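3-oxoacyl-[acyl-carrier protein] synthase (Thermus thermophilus, PDB 1UB7) catalyses, as beta-ketoacyl-ACP synthase III (FabH), the condensation of an acetyl-CoA primer with malonyl-ACP that probably initiates fatty acid synthesis. Local coordinates at the interface of chains A and B. Numbering follows the deposited sequence. Chains: chain A/B, 3-oxoacyl-[acyl-carrier protein] synthase.

Contact 1: the interface of chains A and B. Residues chain A 180-183, 185, 309; chain B 91-92, 94-95.
B:Gln94, on helix 89-96 of chain B, hands its side-chain carbonyl to the backbone of A:Gly182, where strand 172-180 of chain A runs out into the short 3-10 helix 182-184. The N of A:Gly182 gives a hydrogen bond of 2.8 Å to the amide oxygen OE1 of B:Gln94, bent by only 16° from straight at the hydrogen and lying in the plane of the amide. CG of B:Gln94 stands anti to its own backbone N (chi1 165°), and a bend at chi2 (-78°) then swings the amide over to the glycine. The methyl CB of B:Ala95 completes the close-packed part: it sits 3.5 Å from the N of A:Thr183, meets CA of A:Gly182 at 3.8 Å and is also touched by the methyl CG2 of A:Thr183 at 3.7 Å. The contact thins out towards A:Ala185 and A:Gly309, which bury only 5 and 6 Å². There the branch CD2 of B:Leu92 meets CB of A:Ala185 tip to tip at 3.7 Å, and CB of B:Ala91 stays 3.8 Å from the carbonyl O of A:Gly309. An alanine in place of B:Gln94 would probably leave the A:Gly182 N-H without this acceptor and open a gap beside A:Ala180 and A:Asp181. By holding the turn after strand 172-180 against a helix of the other subunit, the site helps join the FabH homodimer.

Contact 2: the interface of chains A and B. Residues chain A 49, 51-52, 83, 142; chain B 193-196, 203.
The phenol ring of A:Tyr49, at the dimer interface of the thiolase-like enzyme FabH, is covered on both faces: the methyl CB of B:Ala194 lies over one, 3.6 Å from the ring centroid in a CH-pi contact, and NZ of A:Lys142 stands above the other, towards the rim. At the ring's edge, in its plane, comes NH2 of B:Arg196. The guanidinium takes CD1 of A:Tyr49 on one face, the two planes 87° apart, and has the carboxylate of A:Asp52 at its edge. A:Asp52 and B:Arg196 meet tip to tip in a salt bridge, NH2 to OD2 at 2.6 Å, from the syn side but tilted out of the carboxylate plane. The same OD2 uses its anti lone pair for the backbone N of A:Tyr49, linking it to the arginine. The carbonyl O of A:Asp83 takes two unlike bonds: N of B:Ala194 comes at 3.0 Å in the carbonyl plane, on a lone pair, while N of B:Val193, at 2.8 Å, stands above that plane, off the lone pair. Its carboxylate turns back to A:Ser51, taking backbone N on OD1 and hydroxyl OG on OD2. With CG1 of B:Val193 anti to its backbone N (chi1 -180°), that methyl presses tightly on CB of A:Lys142 at 3.3 Å.

Contact 3: the interface of chains A and B. Residues chain A 102, 104, 119, 122-123, 126, 128; chain B 118-119, 121-123.
Helix 112-125 of chain A packs against helix 112-125 of chain B, with strand 102-107 of chain A and the loop residues A:Ala126 and A:Leu128 bordering the pair. Small side chains let the helices come close: CB of A:Ala122 lies 3.9 Å from CB of B:Ala122, and CB of A:Ala126 rests on CA of B:Ala122. B:Gln119 buries the most surface of this patch (55 Å²). CG of B:Gln119 is anti to its carbonyl carbon (chi1 -54°), and a further bend at chi2 carries the amide to the tip of A:Tyr104, the ring and amide planes 64° apart. The phenol OH of A:Tyr104 makes a weak hydrogen bond of 2.9 Å to OE1 of B:Gln119, while the ring carbon CE2 touches the amide carbon CD at 3.4 Å. NE2 of A:Gln119 also comes near OE1 of B:Gln119, but its N-H points away and the pair is no hydrogen bond. Leucines close in around these amides: CD2 of A:Leu123 lies 3.3 Å from OE1 of B:Gln119, and the side chain of B:Leu123 crosses that of A:Gln119 at about a right angle. Further out, CD1 of A:Leu128 packs against the carbonyl O of B:Ala118 at 3.3 Å, with the imidazole carbon CD2 of B:His121 beyond it at 4.1 Å. The helix pair belongs to the two-fold interface of the thiolase-like dimer, and helix 112-125 begins just after the nucleophilic cysteine, A:Cys110.

Contact 1: the interface of chains A and B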
loop_
_atom_site.group_PDB
_atom_site.type_symbol
_atom_site.label_atom_id
_atom_site.label_comp_id
_atom_site.label_asym_id
_atom_site.label_seq_id
_atom_site.Cartn_x
_atom_site.Cartn_y
_atom_site.Cartn_z
ATOM N N ALA A 180 12.747 -5.621 -5.372
ATOM C CA ALA A 180 13.121 -4.490 -4.545
ATOM C C ALA A 180 14.526 -4.673 -3.982
ATOM O O ALA A 180 15.076 -5.780 -3.938
ATOM C CB ALA A 180 12.116 -4.328 -3.387
ATOM N N ASP A 181 15.103 -3.565 -3.547
ATOM C CA ASP A 181 16.416 -3.588 -2.943
ATOM C C ASP A 181 16.563 -2.312 -2.137
ATOM O O ASP A 181 16.993 -1.284 -2.657
ATOM C CB ASP A 181 17.506 -3.679 -4.006
ATOM C CG ASP A 181 18.876 -3.853 -3.399
ATOM O OD1 ASP A 181 19.270 -2.977 -2.604
ATOM O OD2 ASP A 181 19.551 -4.862 -3.703
ATOM N N GLY A 182 16.190 -2.401 -0.861
ATOM C CA GLY A 182 16.246 -1.263 0.040
ATOM C C GLY A 182 17.621 -0.769 0.452
ATOM O O GLY A 182 17.716 0.289 1.075
ATOM N N THR A 183 18.680 -1.512 0.133
ATOM C CA THR A 183 20.027 -1.061 0.487
ATOM C C THR A 183 20.307 0.204 -0.336
ATOM O O THR A 183 21.210 0.986 -0.026
ATOM C CB THR A 183 21.105 -2.129 0.168
ATOM O OG1 THR A 183 21.036 -2.476 -1.214
ATOM C CG2 THR A 183 20.906 -3.384 1.011
ATOM N N ALA A 185 18.187 2.639 -0.655
ATOM C CA ALA A 185 17.130 3.524 -0.186
ATOM C C ALA A 185 17.615 4.974 -0.126
ATOM O O ALA A 185 16.819 5.910 -0.246
ATOM C CB ALA A 185 16.657 3.070 1.194
ATOM N N GLY A 309 13.140 2.802 -3.686
ATOM C CA GLY A 309 12.995 1.568 -2.941
ATOM C C GLY A 309 14.348 1.076 -2.471
ATOM O O GLY A 309 14.630 1.122 -1.274
ATOM N N ALA B 91 10.616 -2.271 1.837
ATOM C CA ALA B 91 11.904 -2.437 1.133
ATOM C C ALA B 91 13.024 -2.410 2.157
ATOM O O ALA B 91 14.005 -3.137 2.037
ATOM C CB ALA B 91 12.110 -1.331 0.089
ATOM N N LEU B 92 12.867 -1.569 3.173
ATOM C CA LEU B 92 13.857 -1.505 4.228
ATOM C C LEU B 92 13.859 -2.862 4.932
ATOM O O LEU B 92 14.914 -3.376 5.305
ATOM C CB LEU B 92 13.515 -0.395 5.221
ATOM C CG LEU B 92 13.355 0.993 4.598
ATOM C CD1 LEU B 92 13.076 2.034 5.685
ATOM C CD2 LEU B 92 14.637 1.333 3.814
ATOM N N GLN B 94 12.973 -5.719 3.575
ATOM C CA GLN B 94 13.519 -6.652 2.593
ATOM C C GLN B 94 15.050 -6.677 2.597
ATOM O O GLN B 94 15.667 -7.754 2.532
ATOM C CB GLN B 94 12.986 -6.284 1.204
ATOM C CG GLN B 94 13.715 -6.906 0.027
ATOM C CD GLN B 94 15.023 -6.196 -0.253
ATOM O OE1 GLN B 94 15.067 -4.957 -0.344
ATOM N NE2 GLN B 94 16.102 -6.969 -0.385
ATOM N N ALA B 95 15.653 -5.492 2.682
ATOM C CA ALA B 95 17.104 -5.352 2.686
ATOM C C ALA B 95 17.688 -5.819 4.020
ATOM O O ALA B 95 18.649 -6.588 4.055
ATOM C CB ALA B 95 17.476 -3.902 2.428
#

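Contact 2: the interface of chains A and B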
loop_
_atom_site.group_PDB
_atom_site.type_symbol
_atom_site.label_atom_id
_atom_site.label_comp_id
_atom_site.label_asym_id
_atom_site.label_seq_id
_atom_site.Cartn_x
_atom_site.Cartn_y
_atom_site.Cartn_z
ATOM N N TYR A 49 -5.589 17.723 -5.773
ATOM C CA TYR A 49 -4.653 16.744 -5.213
ATOM C C TYR A 49 -4.677 15.355 -5.823
ATOM O O TYR A 49 -5.451 15.076 -6.744
ATOM C CB TYR A 49 -4.844 16.651 -3.707
ATOM C CG TYR A 49 -4.507 17.952 -3.033
ATOM C CD1 TYR A 49 -5.449 18.979 -2.940
ATOM C CD2 TYR A 49 -3.219 18.193 -2.561
ATOM C CE1 TYR A 49 -5.115 20.218 -2.397
ATOM C CE2 TYR A 49 -2.873 19.429 -2.017
ATOM C CZ TYR A 49 -3.824 20.434 -1.938
ATOM O OH TYR A 49 -3.477 21.647 -1.393
ATOM N N SER A 51 -5.965 12.572 -5.023
ATOM C CA SER A 51 -7.278 11.952 -5.110
ATOM C C SER A 51 -8.050 12.521 -6.303
ATOM O O SER A 51 -8.767 11.793 -7.003
ATOM C CB SER A 51 -8.057 12.172 -3.805
ATOM O OG SER A 51 -8.106 13.538 -3.467
ATOM N N ASP A 52 -7.885 13.816 -6.554
ATOM C CA ASP A 52 -8.576 14.448 -7.681
ATOM C C ASP A 52 -8.039 13.905 -8.992
ATOM O O ASP A 52 -8.801 13.623 -9.920
ATOM C CB ASP A 52 -8.390 15.958 -7.643
ATOM C CG ASP A 52 -8.860 16.551 -6.348
ATOM O OD1 ASP A 52 -10.092 16.566 -6.118
ATOM O OD2 ASP A 52 -7.995 16.982 -5.556
ATOM N N ASP A 83 -3.206 11.959 -0.328
ATOM C CA ASP A 83 -3.739 13.134 0.349
ATOM C C ASP A 83 -3.445 13.097 1.839
ATOM O O ASP A 83 -3.024 14.095 2.416
ATOM C CB ASP A 83 -5.249 13.229 0.138
ATOM C CG ASP A 83 -5.615 13.551 -1.291
ATOM O OD1 ASP A 83 -4.813 13.249 -2.201
ATOM O OD2 ASP A 83 -6.715 14.096 -1.503
ATOM N N LYS A 142 3.596 18.639 -5.305
ATOM C CA LYS A 142 3.242 19.026 -3.942
ATOM C C LYS A 142 4.347 18.749 -2.930
ATOM O O LYS A 142 4.280 19.229 -1.801
ATOM C CB LYS A 142 1.970 18.295 -3.499
ATOM C CG LYS A 142 0.844 18.301 -4.521
ATOM C CD LYS A 142 0.150 19.637 -4.635
ATOM C CE LYS A 142 -1.032 19.538 -5.592
ATOM N NZ LYS A 142 -1.907 20.744 -5.555
ATOM N N VAL B 193 -0.476 15.227 2.195
ATOM C CA VAL B 193 -0.117 16.112 1.095
ATOM C C VAL B 193 -1.212 17.154 0.839
ATOM O O VAL B 193 -0.942 18.231 0.297
ATOM C CB VAL B 193 0.153 15.298 -0.193
ATOM C CG1 VAL B 193 0.527 16.224 -1.331
ATOM C CG2 VAL B 193 1.275 14.311 0.047
ATOM N N ALA B 194 -2.438 16.840 1.251
ATOM C CA ALA B 194 -3.575 17.745 1.063
ATOM C C ALA B 194 -4.107 18.337 2.380
ATOM O O ALA B 194 -4.048 17.693 3.432
ATOM C CB ALA B 194 -4.694 17.012 0.331
ATOM N N PRO B 195 -4.626 19.582 2.337
ATOM C CA PRO B 195 -5.163 20.233 3.536
ATOM C C PRO B 195 -6.670 20.028 3.678
ATOM O O PRO B 195 -7.284 20.530 4.617
ATOM C CB PRO B 195 -4.807 21.693 3.307
ATOM C CG PRO B 195 -5.070 21.835 1.853
ATOM C CD PRO B 195 -4.447 20.571 1.258
ATOM N N ARG B 196 -7.262 19.297 2.739
ATOM C CA ARG B 196 -8.696 19.044 2.773
ATOM C C ARG B 196 -9.090 17.695 2.164
ATOM O O ARG B 196 -8.412 17.167 1.277
ATOM C CB ARG B 196 -9.438 20.183 2.063
ATOM C CG ARG B 196 -8.965 20.454 0.640
ATOM C CD ARG B 196 -9.317 19.302 -0.288
ATOM N NE ARG B 196 -8.908 19.528 -1.671
ATOM C CZ ARG B 196 -8.995 18.613 -2.633
ATOM N NH1 ARG B 196 -9.472 17.399 -2.365
ATOM N NH2 ARG B 196 -8.615 18.914 -3.864
ATOM N N MET B 203 -8.722 19.571 7.083
ATOM C CA MET B 203 -7.928 18.749 7.989
ATOM C C MET B 203 -6.974 19.600 8.819
ATOM O O MET B 203 -6.286 20.472 8.286
ATOM C CB MET B 203 -7.112 17.709 7.206
ATOM C CG MET B 203 -7.930 16.617 6.535
ATOM S SD MET B 203 -6.874 15.340 5.805
ATOM C CE MET B 203 -6.743 15.911 4.103
#

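Contact 3: the interface of chains A and B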
loop_
_atom_site.group_PDB
_atom_site.type_symbol
_atom_site.label_atom_id
_atom_site.label_comp_id
_atom_site.label_asym_id
_atom_site.label_seq_id
_atom_site.Cartn_x
_atom_site.Cartn_y
_atom_site.Cartn_z
ATOM N N PHE A 102 -13.374 -3.188 -1.267
ATOM C CA PHE A 102 -12.352 -2.921 -0.272
ATOM C C PHE A 102 -11.337 -2.004 -0.967
ATOM O O PHE A 102 -11.268 -1.976 -2.201
ATOM C CB PHE A 102 -11.712 -4.195 0.297
ATOM C CG PHE A 102 -11.193 -5.168 -0.727
ATOM C CD1 PHE A 102 -12.036 -6.135 -1.285
ATOM C CD2 PHE A 102 -9.829 -5.246 -0.992
ATOM C CE1 PHE A 102 -11.518 -7.179 -2.072
ATOM C CE2 PHE A 102 -9.301 -6.293 -1.784
ATOM C CZ PHE A 102 -10.148 -7.254 -2.315
ATOM N N TYR A 104 -7.280 0.216 -0.693
ATOM C CA TYR A 104 -6.048 0.553 -0.024
ATOM C C TYR A 104 -5.038 1.220 -0.948
ATOM O O TYR A 104 -5.111 1.075 -2.161
ATOM C CB TYR A 104 -5.455 -0.701 0.597
ATOM C CG TYR A 104 -4.848 -1.686 -0.380
ATOM C CD1 TYR A 104 -3.560 -1.502 -0.878
ATOM C CD2 TYR A 104 -5.528 -2.849 -0.733
ATOM C CE1 TYR A 104 -2.963 -2.463 -1.697
ATOM C CE2 TYR A 104 -4.941 -3.813 -1.552
ATOM C CZ TYR A 104 -3.667 -3.617 -2.026
ATOM O OH TYR A 104 -3.091 -4.580 -2.822
ATOM N N GLN A 119 -0.847 -7.320 -8.112
ATOM C CA GLN A 119 -1.711 -7.579 -6.962
ATOM C C GLN A 119 -3.170 -7.764 -7.386
ATOM O O GLN A 119 -3.893 -8.603 -6.828
ATOM C CB GLN A 119 -1.611 -6.439 -5.944
ATOM C CG GLN A 119 -0.685 -6.741 -4.777
ATOM C CD GLN A 119 -1.197 -7.861 -3.855
ATOM O OE1 GLN A 119 -0.448 -8.346 -3.015
ATOM N NE2 GLN A 119 -2.472 -8.260 -4.002
ATOM N N ALA A 122 -3.566 -11.228 -8.871
ATOM C CA ALA A 122 -3.639 -12.235 -7.813
ATOM C C ALA A 122 -5.020 -12.265 -7.177
ATOM O O ALA A 122 -5.595 -13.338 -6.975
ATOM C CB ALA A 122 -2.600 -11.954 -6.768
ATOM N N LEU A 123 -5.546 -11.084 -6.860
ATOM C CA LEU A 123 -6.879 -10.969 -6.279
ATOM C C LEU A 123 -7.948 -11.608 -7.173
ATOM O O LEU A 123 -8.791 -12.370 -6.696
ATOM C CB LEU A 123 -7.244 -9.499 -6.055
ATOM C CG LEU A 123 -6.449 -8.696 -5.031
ATOM C CD1 LEU A 123 -7.032 -7.265 -4.933
ATOM C CD2 LEU A 123 -6.509 -9.396 -3.663
ATOM N N ALA A 126 -7.267 -15.464 -7.412
ATOM C CA ALA A 126 -7.520 -16.193 -6.170
ATOM C C ALA A 126 -8.985 -16.066 -5.825
ATOM O O ALA A 126 -9.454 -16.607 -4.829
ATOM C CB ALA A 126 -6.664 -15.652 -5.028
ATOM N N LEU A 128 -10.592 -13.400 -4.832
ATOM C CA LEU A 128 -10.971 -12.498 -3.737
ATOM C C LEU A 128 -11.707 -11.282 -4.293
ATOM O O LEU A 128 -12.399 -10.585 -3.563
ATOM C CB LEU A 128 -9.749 -12.047 -2.933
ATOM C CG LEU A 128 -8.960 -13.127 -2.176
ATOM C CD1 LEU A 128 -7.899 -12.456 -1.335
ATOM C CD2 LEU A 128 -9.879 -13.953 -1.291
ATOM N N ALA B 118 -4.830 -11.022 3.400
ATOM C CA ALA B 118 -5.625 -11.330 2.206
ATOM C C ALA B 118 -4.833 -11.134 0.890
ATOM O O ALA B 118 -4.875 -12.002 0.018
ATOM C CB ALA B 118 -6.921 -10.467 2.192
ATOM N N GLN B 119 -4.124 -10.011 0.728
ATOM C CA GLN B 119 -3.323 -9.809 -0.492
ATOM C C GLN B 119 -2.266 -10.911 -0.571
ATOM O O GLN B 119 -1.992 -11.447 -1.651
ATOM C CB GLN B 119 -2.558 -8.470 -0.486
ATOM C CG GLN B 119 -3.397 -7.256 -0.259
ATOM C CD GLN B 119 -4.540 -7.143 -1.258
ATOM O OE1 GLN B 119 -4.339 -7.225 -2.484
ATOM N NE2 GLN B 119 -5.751 -6.948 -0.736
ATOM N N HIS B 121 -2.335 -13.927 0.800
ATOM C CA HIS B 121 -2.988 -15.183 0.493
ATOM C C HIS B 121 -3.176 -15.252 -1.014
ATOM O O HIS B 121 -2.960 -16.293 -1.622
ATOM C CB HIS B 121 -4.338 -15.256 1.211
ATOM C CG HIS B 121 -5.275 -16.258 0.620
ATOM N ND1 HIS B 121 -5.205 -17.606 0.902
ATOM C CD2 HIS B 121 -6.282 -16.110 -0.274
ATOM C CE1 HIS B 121 -6.130 -18.243 0.207
ATOM N NE2 HIS B 121 -6.796 -17.359 -0.514
ATOM N N ALA B 122 -3.570 -14.131 -1.608
ATOM C CA ALA B 122 -3.782 -14.035 -3.054
ATOM C C ALA B 122 -2.492 -14.246 -3.851
ATOM O O ALA B 122 -2.500 -14.960 -4.857
ATOM C CB ALA B 122 -4.382 -12.679 -3.398
ATOM N N LEU B 123 -1.397 -13.621 -3.421
ATOM C CA LEU B 123 -0.106 -13.784 -4.108
ATOM C C LEU B 123 0.347 -15.249 -4.067
ATOM O O LEU B 123 0.931 -15.765 -5.025
ATOM C CB LEU B 123 0.973 -12.897 -3.461
ATOM C CG LEU B 123 0.760 -11.378 -3.619
ATOM C CD1 LEU B 123 1.762 -10.618 -2.761
ATOM C CD2 LEU B 123 0.905 -10.991 -5.066
#

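Three patches of one two-fold interface each have a twin with the chains exchanged. The C-alpha centres of contact 1 and contact 3 lie about 22 Å apart, while contact 2 is about 27 Å from either. They share no residue or secondary-structure element: contact 1 joins helix 89-96 to a turn, contact 2 joins loops and the start of helix 50-64, and contact 3 pairs helix 112-125 with its copy. The centre of contact 1 is about 17 Å from A:His246, that of contact 2 about 17 Å from A:Asn276. Subunit contact thus spreads over separate elements; these distances alone show no effect on catalysis.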